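Local atomic coordinates of putative neuraminyllactose-binding hemagglutinin homolog (Helicobacter pylori, PDB entry 3BGH), a protein that is of unknown function but is probably an outer-membrane lipoprotein and adhesin related to neuraminyllactose-binding hemagglutinins. Residues I92-L100 with N133-S141; K154-V162 with K182-I193. All blocks are in the same frame, centred on the assembly; numbering follows the deposited sequence.

Contact 1 (I92-L100 with N133-S141)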
loop_
_atom_site.group_PDB
_atom_site.type_symbol
_atom_site.label_atom_id
_atom_site.label_comp_id
_atom_site.label_asym_id
_atom_site.label_seq_id
_atom_site.Cartn_x
_atom_site.Cartn_y
_atom_site.Cartn_z
ATOM N N ILE A 92 11.095 6.310 -32.631
ATOM C CA ILE A 92 11.395 6.741 -31.273
ATOM C C ILE A 92 12.200 5.667 -30.546
ATOM O O ILE A 92 13.292 5.959 -30.086
ATOM C CB ILE A 92 10.114 7.124 -30.496
ATOM C CG1 ILE A 92 9.393 8.308 -31.172
ATOM C CG2 ILE A 92 10.445 7.415 -29.048
ATOM C CD1 ILE A 92 10.203 9.586 -31.231
ATOM N N LYS A 93 11.696 4.435 -30.482
ATOM C CA LYS A 93 12.445 3.338 -29.858
ATOM C C LYS A 93 13.931 3.352 -30.268
ATOM O O LYS A 93 14.817 3.190 -29.424
ATOM C CB LYS A 93 11.859 1.958 -30.188
ATOM C CG LYS A 93 10.429 1.647 -29.725
ATOM C CD LYS A 93 10.229 0.114 -29.679
ATOM C CE LYS A 93 8.893 -0.359 -30.237
ATOM N NZ LYS A 93 7.702 0.129 -29.469
ATOM N N GLU A 94 14.198 3.553 -31.561
ATOM C CA GLU A 94 15.575 3.502 -32.087
ATOM C C GLU A 94 16.471 4.620 -31.552
ATOM O O GLU A 94 17.694 4.446 -31.430
ATOM C CB GLU A 94 15.599 3.493 -33.629
ATOM C CG GLU A 94 15.126 2.161 -34.270
ATOM C CD GLU A 94 16.238 1.099 -34.442
ATOM O OE1 GLU A 94 17.459 1.434 -34.334
ATOM O OE2 GLU A 94 15.871 -0.081 -34.698
ATOM N N LYS A 95 15.859 5.751 -31.218
ATOM C CA LYS A 95 16.610 6.951 -30.844
ATOM C C LYS A 95 16.705 7.235 -29.323
ATOM O O LYS A 95 17.672 7.847 -28.865
ATOM C CB LYS A 95 16.045 8.166 -31.607
ATOM C CG LYS A 95 17.080 9.243 -31.923
ATOM C CD LYS A 95 16.575 10.219 -33.004
ATOM C CE LYS A 95 15.439 11.127 -32.504
ATOM N NZ LYS A 95 15.902 11.960 -31.351
ATOM N N ALA A 96 15.713 6.788 -28.549
ATOM C CA ALA A 96 15.588 7.155 -27.127
ATOM C C ALA A 96 16.710 6.573 -26.283
ATOM O O ALA A 96 17.210 5.496 -26.583
ATOM C CB ALA A 96 14.252 6.705 -26.595
ATOM N N LEU A 97 17.122 7.297 -25.251
ATOM C CA LEU A 97 18.031 6.747 -24.263
ATOM C C LEU A 97 17.311 5.760 -23.338
ATOM O O LEU A 97 17.829 4.703 -23.032
ATOM C CB LEU A 97 18.632 7.862 -23.410
ATOM C CG LEU A 97 19.471 7.354 -22.228
ATOM C CD1 LEU A 97 20.764 6.732 -22.739
ATOM C CD2 LEU A 97 19.727 8.441 -21.167
ATOM N N LEU A 98 16.089 6.108 -22.946
ATOM C CA LEU A 98 15.465 5.576 -21.762
ATOM C C LEU A 98 13.964 5.701 -21.943
ATOM O O LEU A 98 13.487 6.637 -22.593
ATOM C CB LEU A 98 15.932 6.444 -20.589
ATOM C CG LEU A 98 15.563 6.266 -19.133
ATOM C CD1 LEU A 98 15.427 4.811 -18.740
ATOM C CD2 LEU A 98 16.649 6.912 -18.290
ATOM N N VAL A 99 13.231 4.730 -21.403
ATOM C CA VAL A 99 11.789 4.851 -21.224
ATOM C C VAL A 99 11.528 4.805 -19.732
ATOM O O VAL A 99 11.921 3.860 -19.079
ATOM C CB VAL A 99 11.035 3.701 -21.852
ATOM C CG1 VAL A 99 9.530 3.959 -21.765
ATOM C CG2 VAL A 99 11.452 3.518 -23.282
ATOM N N LEU A 100 10.896 5.842 -19.203
ATOM C CA LEU A 100 10.504 5.907 -17.826
ATOM C C LEU A 100 9.017 5.611 -17.738
ATOM O O LEU A 100 8.224 6.047 -18.568
ATOM C CB LEU A 100 10.808 7.279 -17.261
ATOM C CG LEU A 100 12.263 7.707 -17.063
ATOM C CD1 LEU A 100 12.255 9.110 -16.505
ATOM C CD2 LEU A 100 12.967 6.777 -16.087
ATOM N N ASN A 133 6.524 2.847 -7.942
ATOM C CA ASN A 133 7.691 2.325 -8.584
ATOM C C ASN A 133 7.972 2.969 -9.927
ATOM O O ASN A 133 7.183 2.837 -10.875
ATOM C CB ASN A 133 7.537 0.839 -8.789
ATOM C CG ASN A 133 8.830 0.198 -9.139
ATOM O OD1 ASN A 133 9.753 0.121 -8.297
ATOM N ND2 ASN A 133 8.943 -0.257 -10.377
ATOM N N LEU A 134 9.121 3.633 -10.018
ATOM C CA LEU A 134 9.625 4.118 -11.291
ATOM C C LEU A 134 10.514 3.072 -12.000
ATOM O O LEU A 134 11.592 2.764 -11.514
ATOM C CB LEU A 134 10.388 5.411 -11.063
ATOM C CG LEU A 134 10.907 6.149 -12.302
ATOM C CD1 LEU A 134 9.773 6.434 -13.259
ATOM C CD2 LEU A 134 11.534 7.436 -11.863
ATOM N N ASN A 135 10.067 2.558 -13.161
ATOM C CA ASN A 135 10.893 1.626 -13.963
ATOM C C ASN A 135 11.743 2.291 -15.050
ATOM O O ASN A 135 11.264 3.140 -15.798
ATOM C CB ASN A 135 10.059 0.453 -14.539
ATOM C CG ASN A 135 10.018 -0.769 -13.596
ATOM O OD1 ASN A 135 10.619 -0.758 -12.530
ATOM N ND2 ASN A 135 9.341 -1.833 -14.013
ATOM N N PHE A 136 13.012 1.913 -15.120
ATOM C CA PHE A 136 13.912 2.390 -16.157
ATOM C C PHE A 136 14.036 1.293 -17.201
ATOM O O PHE A 136 14.524 0.205 -16.914
ATOM C CB PHE A 136 15.308 2.736 -15.586
ATOM C CG PHE A 136 15.322 3.883 -14.614
ATOM C CD1 PHE A 136 16.071 5.015 -14.883
ATOM C CD2 PHE A 136 14.629 3.819 -13.409
ATOM C CE1 PHE A 136 16.118 6.072 -13.962
ATOM C CE2 PHE A 136 14.660 4.895 -12.491
ATOM C CZ PHE A 136 15.386 6.010 -12.770
ATOM N N VAL A 137 13.590 1.582 -18.415
ATOM C CA VAL A 137 13.457 0.570 -19.451
ATOM C C VAL A 137 14.284 0.904 -20.695
ATOM O O VAL A 137 14.264 2.037 -21.200
ATOM C CB VAL A 137 11.972 0.358 -19.848
ATOM C CG1 VAL A 137 11.839 -0.777 -20.852
ATOM C CG2 VAL A 137 11.094 0.080 -18.629
ATOM N N GLU A 138 15.019 -0.102 -21.165
ATOM C CA GLU A 138 15.742 -0.049 -22.437
ATOM C C GLU A 138 14.747 -0.191 -23.603
ATOM O O GLU A 138 14.048 -1.187 -23.713
ATOM C CB GLU A 138 16.922 -1.040 -22.447
ATOM C CG GLU A 138 17.087 -1.944 -23.666
ATOM C CD GLU A 138 17.258 -1.202 -25.000
ATOM O OE1 GLU A 138 17.941 -0.154 -25.030
ATOM O OE2 GLU A 138 16.703 -1.690 -26.016
ATOM N N PRO A 139 14.624 0.869 -24.413
ATOM C CA PRO A 139 13.524 1.072 -25.379
ATOM C C PRO A 139 13.326 0.002 -26.451
ATOM O O PRO A 139 12.177 -0.331 -26.790
ATOM C CB PRO A 139 13.861 2.424 -26.018
ATOM C CG PRO A 139 14.724 3.124 -24.979
ATOM C CD PRO A 139 15.546 2.018 -24.377
ATOM N N LYS A 140 14.415 -0.544 -26.984
ATOM C CA LYS A 140 14.270 -1.519 -28.059
ATOM C C LYS A 140 13.847 -2.873 -27.517
ATOM O O LYS A 140 12.837 -3.450 -27.962
ATOM C CB LYS A 140 15.537 -1.600 -28.908
ATOM C CG LYS A 140 15.625 -0.478 -29.953
ATOM C CD LYS A 140 16.990 0.220 -29.922
ATOM C CE LYS A 140 18.041 -0.592 -30.644
ATOM N NZ LYS A 140 19.376 -0.304 -30.087
ATOM N N SER A 141 14.585 -3.364 -26.527
ATOM C CA SER A 141 14.305 -4.700 -25.968
ATOM C C SER A 141 13.131 -4.708 -25.000
ATOM O O SER A 141 12.572 -5.766 -24.720
ATOM C CB SER A 141 15.559 -5.309 -25.314
ATOM O OG SER A 141 16.177 -4.396 -24.428
#

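Contact 2 (K154-V162 with K182-I193). With SO4 (sulfate ion), chain E.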
loop_
_atom_site.group_PDB
_atom_site.type_symbol
_atom_site.label_atom_id
_atom_site.label_comp_id
_atom_site.label_asym_id
_atom_site.label_seq_id
_atom_site.Cartn_x
_atom_site.Cartn_y
_atom_site.Cartn_z
ATOM N N LYS A 154 2.263 5.529 5.648
ATOM C CA LYS A 154 2.429 6.217 6.960
ATOM C C LYS A 154 2.304 7.742 6.961
ATOM O O LYS A 154 2.663 8.400 7.945
ATOM C CB LYS A 154 3.720 5.788 7.694
ATOM C CG LYS A 154 3.901 4.293 7.821
ATOM C CD LYS A 154 3.178 3.710 9.003
ATOM C CE LYS A 154 3.905 2.429 9.522
ATOM N NZ LYS A 154 3.242 1.859 10.738
ATOM N N ILE A 155 1.791 8.314 5.887
ATOM C CA ILE A 155 1.409 9.717 5.909
ATOM C C ILE A 155 0.079 9.982 6.658
ATOM O O ILE A 155 -0.965 9.439 6.291
ATOM C CB ILE A 155 1.422 10.310 4.484
ATOM C CG1 ILE A 155 2.855 10.189 3.899
ATOM C CG2 ILE A 155 1.006 11.742 4.538
ATOM C CD1 ILE A 155 3.047 10.712 2.498
ATOM N N LYS A 156 0.107 10.844 7.679
ATOM C CA LYS A 156 -1.055 10.994 8.588
ATOM C C LYS A 156 -1.725 12.379 8.605
ATOM O O LYS A 156 -1.072 13.430 8.493
ATOM C CB LYS A 156 -0.707 10.614 10.051
ATOM C CG LYS A 156 0.327 9.522 10.275
ATOM C CD LYS A 156 0.483 9.170 11.794
ATOM C CE LYS A 156 1.689 8.260 12.083
ATOM N NZ LYS A 156 1.427 7.251 13.197
ATOM N N ALA A 157 -3.045 12.369 8.775
ATOM C CA ALA A 157 -3.785 13.577 9.051
ATOM C C ALA A 157 -4.696 13.374 10.251
ATOM O O ALA A 157 -5.476 12.437 10.319
ATOM C CB ALA A 157 -4.581 13.984 7.842
ATOM N N VAL A 158 -4.605 14.292 11.196
ATOM C CA VAL A 158 -5.462 14.261 12.359
ATOM C C VAL A 158 -6.857 14.752 11.991
ATOM O O VAL A 158 -6.998 15.814 11.383
ATOM C CB VAL A 158 -4.895 15.117 13.462
ATOM C CG1 VAL A 158 -5.820 15.095 14.657
ATOM C CG2 VAL A 158 -3.531 14.599 13.821
ATOM N N ILE A 159 -7.869 13.960 12.339
ATOM C CA ILE A 159 -9.247 14.344 12.115
ATOM C C ILE A 159 -9.965 14.744 13.408
ATOM O O ILE A 159 -10.878 15.569 13.386
ATOM C CB ILE A 159 -10.055 13.268 11.369
ATOM C CG1 ILE A 159 -9.875 11.894 11.999
ATOM C CG2 ILE A 159 -9.649 13.242 9.920
ATOM C CD1 ILE A 159 -10.645 10.779 11.268
ATOM N N GLU A 160 -9.523 14.184 14.525
ATOM C CA GLU A 160 -10.183 14.383 15.789
ATOM C C GLU A 160 -9.165 14.412 16.947
ATOM O O GLU A 160 -8.277 13.550 17.025
ATOM C CB GLU A 160 -11.195 13.253 15.959
ATOM C CG GLU A 160 -12.203 13.412 17.066
ATOM C CD GLU A 160 -13.286 12.339 16.974
ATOM O OE1 GLU A 160 -13.762 12.094 15.844
ATOM O OE2 GLU A 160 -13.655 11.734 18.014
ATOM N N ARG A 161 -9.275 15.422 17.811
ATOM C CA ARG A 161 -8.542 15.456 19.093
ATOM C C ARG A 161 -9.513 15.379 20.267
ATOM O O ARG A 161 -10.607 15.918 20.195
ATOM C CB ARG A 161 -7.710 16.726 19.216
ATOM C CG ARG A 161 -7.025 17.075 17.926
ATOM C CD ARG A 161 -6.198 18.281 18.044
ATOM N NE ARG A 161 -5.028 18.177 17.180
ATOM C CZ ARG A 161 -3.868 17.641 17.556
ATOM N NH1 ARG A 161 -3.720 17.151 18.789
ATOM N NH2 ARG A 161 -2.853 17.599 16.703
ATOM N N VAL A 162 -9.112 14.713 21.343
ATOM C CA VAL A 162 -9.914 14.649 22.555
ATOM C C VAL A 162 -9.431 15.717 23.536
ATOM O O VAL A 162 -8.310 15.654 24.036
ATOM C CB VAL A 162 -9.889 13.241 23.202
ATOM C CG1 VAL A 162 -10.666 13.242 24.521
ATOM C CG2 VAL A 162 -10.461 12.196 22.233
ATOM N N LYS A 182 -11.752 18.443 17.841
ATOM C CA LYS A 182 -12.380 17.741 16.725
ATOM C C LYS A 182 -12.032 18.429 15.389
ATOM O O LYS A 182 -12.882 19.078 14.767
ATOM C CB LYS A 182 -13.900 17.639 16.935
ATOM C CG LYS A 182 -14.606 16.730 15.933
ATOM C CD LYS A 182 -16.092 17.026 15.880
ATOM C CE LYS A 182 -16.650 16.803 14.472
ATOM N NZ LYS A 182 -18.137 16.987 14.435
ATOM N N GLU A 183 -10.777 18.244 14.959
ATOM C CA GLU A 183 -10.146 18.993 13.838
ATOM C C GLU A 183 -10.921 19.120 12.513
ATOM O O GLU A 183 -11.492 20.185 12.261
ATOM C CB GLU A 183 -8.698 18.521 13.594
ATOM C CG GLU A 183 -7.840 18.544 14.849
ATOM C CD GLU A 183 -6.609 19.418 14.707
ATOM O OE1 GLU A 183 -5.479 18.870 14.676
ATOM O OE2 GLU A 183 -6.774 20.658 14.634
ATOM N N THR A 184 -10.929 18.073 11.672
ATOM C CA THR A 184 -11.550 18.168 10.322
ATOM C C THR A 184 -12.651 17.106 9.954
ATOM O O THR A 184 -13.381 16.612 10.828
ATOM C CB THR A 184 -10.457 18.313 9.162
ATOM O OG1 THR A 184 -9.672 17.114 9.037
ATOM C CG2 THR A 184 -9.532 19.529 9.391
ATOM N N ASP A 185 -12.803 16.823 8.657
ATOM C CA ASP A 185 -13.477 15.610 8.182
ATOM C C ASP A 185 -12.569 14.878 7.171
ATOM O O ASP A 185 -11.457 15.345 6.851
ATOM C CB ASP A 185 -14.863 15.910 7.582
ATOM C CG ASP A 185 -14.794 16.595 6.212
ATOM O OD1 ASP A 185 -15.863 16.631 5.538
ATOM O OD2 ASP A 185 -13.698 17.094 5.824
ATOM N N HIS A 186 -13.052 13.746 6.673
ATOM C CA HIS A 186 -12.277 12.913 5.770
ATOM C C HIS A 186 -11.733 13.601 4.504
ATOM O O HIS A 186 -10.527 13.540 4.265
ATOM C CB HIS A 186 -13.034 11.622 5.449
ATOM C CG HIS A 186 -13.401 10.831 6.666
ATOM N ND1 HIS A 186 -12.517 10.606 7.696
ATOM C CD2 HIS A 186 -14.554 10.219 7.020
ATOM C CE1 HIS A 186 -13.110 9.890 8.635
ATOM N NE2 HIS A 186 -14.347 9.642 8.250
ATOM N N ASP A 187 -12.578 14.269 3.716
ATOM C CA ASP A 187 -12.118 14.769 2.412
ATOM C C ASP A 187 -11.005 15.791 2.522
ATOM O O ASP A 187 -10.084 15.793 1.708
ATOM C CB ASP A 187 -13.253 15.242 1.506
ATOM C CG ASP A 187 -13.958 14.067 0.822
ATOM O OD1 ASP A 187 -13.581 13.699 -0.337
ATOM O OD2 ASP A 187 -14.864 13.486 1.480
ATOM N N GLN A 188 -11.061 16.600 3.571
ATOM C CA GLN A 188 -9.975 17.511 3.901
ATOM C C GLN A 188 -8.646 16.771 4.281
ATOM O O GLN A 188 -7.545 17.190 3.917
ATOM C CB GLN A 188 -10.471 18.517 4.960
ATOM C CG GLN A 188 -9.590 19.724 5.231
ATOM C CD GLN A 188 -9.686 20.856 4.196
ATOM O OE1 GLN A 188 -9.075 21.917 4.376
ATOM N NE2 GLN A 188 -10.414 20.628 3.103
ATOM N N ALA A 189 -8.761 15.637 4.961
ATOM C CA ALA A 189 -7.604 14.874 5.390
ATOM C C ALA A 189 -6.933 14.172 4.185
ATOM O O ALA A 189 -5.707 14.141 4.076
ATOM C CB ALA A 189 -8.006 13.877 6.462
ATOM N N ILE A 190 -7.776 13.647 3.296
ATOM C CA ILE A 190 -7.376 13.053 2.022
ATOM C C ILE A 190 -6.555 14.038 1.176
ATOM O O ILE A 190 -5.476 13.719 0.666
ATOM C CB ILE A 190 -8.636 12.592 1.242
ATOM C CG1 ILE A 190 -9.280 11.414 1.987
ATOM C CG2 ILE A 190 -8.307 12.231 -0.176
ATOM C CD1 ILE A 190 -10.582 10.943 1.421
ATOM N N ARG A 191 -7.082 15.242 1.055
ATOM C CA ARG A 191 -6.403 16.324 0.383
ATOM C C ARG A 191 -4.986 16.597 0.926
ATOM O O ARG A 191 -4.037 16.740 0.138
ATOM C CB ARG A 191 -7.310 17.555 0.383
ATOM C CG ARG A 191 -7.794 17.885 -0.998
ATOM C CD ARG A 191 -9.245 18.302 -1.109
ATOM N NE ARG A 191 -9.474 19.670 -0.676
ATOM C CZ ARG A 191 -10.588 20.364 -0.920
ATOM N NH1 ARG A 191 -11.590 19.846 -1.635
ATOM N NH2 ARG A 191 -10.691 21.601 -0.455
ATOM N N LYS A 192 -4.850 16.621 2.255
ATOM C CA LYS A 192 -3.560 16.836 2.953
ATOM C C LYS A 192 -2.591 15.696 2.765
ATOM O O LYS A 192 -1.420 15.919 2.475
ATOM C CB LYS A 192 -3.770 17.049 4.453
ATOM C CG LYS A 192 -4.330 18.430 4.841
ATOM C CD LYS A 192 -4.173 18.698 6.315
ATOM C CE LYS A 192 -5.447 18.350 7.080
ATOM N NZ LYS A 192 -5.183 18.283 8.564
ATOM N N ILE A 193 -3.086 14.474 2.910
ATOM C CA ILE A 193 -2.270 13.290 2.770
ATOM C C ILE A 193 -1.727 13.165 1.357
ATOM O O ILE A 193 -0.524 12.920 1.174
ATOM C CB ILE A 193 -3.056 12.020 3.217
ATOM C CG1 ILE A 193 -3.141 12.004 4.757
ATOM C CG2 ILE A 193 -2.431 10.747 2.637
ATOM C CD1 ILE A 193 -4.171 11.046 5.354
HETATM S S SO4 E . 0.265 17.150 18.632
HETATM O O1 SO4 E . 1.331 18.120 18.383
HETATM O O2 SO4 E . 0.796 15.958 19.298
HETATM O O3 SO4 E . -0.736 17.769 19.490
HETATM O O4 SO4 E . -0.370 16.796 17.370
#

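Contact 1 (I92-L100 with N133-S141)
Leu100 and Phe136 both turn CG anti to their own carbonyl carbon (chi1 -69° and -65°), which lays the two side chains alongside each other, pointing the same way. The touching branch is CD2 of Leu100: it sits over one face of the Phe136 ring, offset toward the rim, with Leu100 CD2 3.9 Å from the ring centroid in a CH-pi contact. Leu98 reaches the same residue differently, its CD1 coming within 3.8 Å of Phe136 CB. Met214 of helix 211-223 packs on both Leu98 and Phe136, and His146 meets the Phe136 ring edge-to-face.

Val99 and Val137 are an antiparallel hydrogen-bonded pair at the open end of the hairpin of strands 98-114 and 123-137, their side chains on the face opposite Leu100 and Phe136. Val99 N gives to Val137 O at 2.9 Å, and Val137 N returns a bond of the same length to Val99 O. Past the strand end, where the chain turns away beside helix 90-95, Pro139 packs its ring against both Ala96 and Val99: Pro139 CG lies 3.7 Å from Val99 CG2 and 4.0 Å from Ala96 CB. Lys140 lays its alkyl chain along the backbone of Lys93 and Glu94, its CD 3.7 Å from Lys93 O.

The hydrogen bonds across the two segments are thus backbone ones, joined by largely apolar packing; Lys93 spends its charged end on Ile88 O, outside the pair.

Contact 2 (K154-V162 with K182-I193)
Strand 156-161 and helix 186-193 run nearly antiparallel, their axes 158° apart and approaching to 7.8 Å, and the chain leading into the helix is tied to the strand where Thr184 N donates to Ile159 O at 3.0 Å.

Small side chains permit the close approach: Ala157 CB touches Ala189 CB at 3.7 Å. Ile193 extends beside this pair, its CD1 3.9 Å from Ala157 CB. Ile159 places CG1 between its backbone N and carbonyl carbon (chi1 49°) and CG2 beside the N; CG2 then packs on Ala189, while CD1 meets the edge of the His186 ring, 3.7 Å from His186 CE1. ND1 of that ring bonds to Asp126, on the neighbouring strand.

Nearer the strand end, Arg161 crosses Glu183 in a salt bridge, with NE 2.6 Å from Glu183 OE1 and a nearly straight N-H path of 168°. The carboxylate oxygen lies in the guanidinium plane but is approached from above its own carboxylate plane. Arg161 NH2 also donates to O4 of a sulfate at 2.7 Å; Lys123 binds the same sulfate, an ion probably carried over from crystallisation.

Two residues, Ile159 and Glu160, stand opposite the single Val124 of the next strand, a classic beta bulge. Asp185 holds the N-cap position of the helix. The axis distance and the Ala157-Ala189 contact are those of a helix packed on a mixed beta sheet.

How the contacts relate
Along the chain both segments of contact 1 come before those of contact 2. Their centres lie 39 Å apart, on opposite sides of the chain's centre, and their nearest atoms are about 14 Å apart without touching. One mixed sheet links them: strand 98-114 pairs with strand 123-137, which in turn neighbours strand 144-161, the outermost strand on that side within the chain. Contact 1 joins the two strands of the hairpin at its open end, whereas contact 2 sets helix 186-208 against the far part of strand 144-161. Separate regions of one elongated sheet are thus held by different means, strand pairing in one and helix packing in the other.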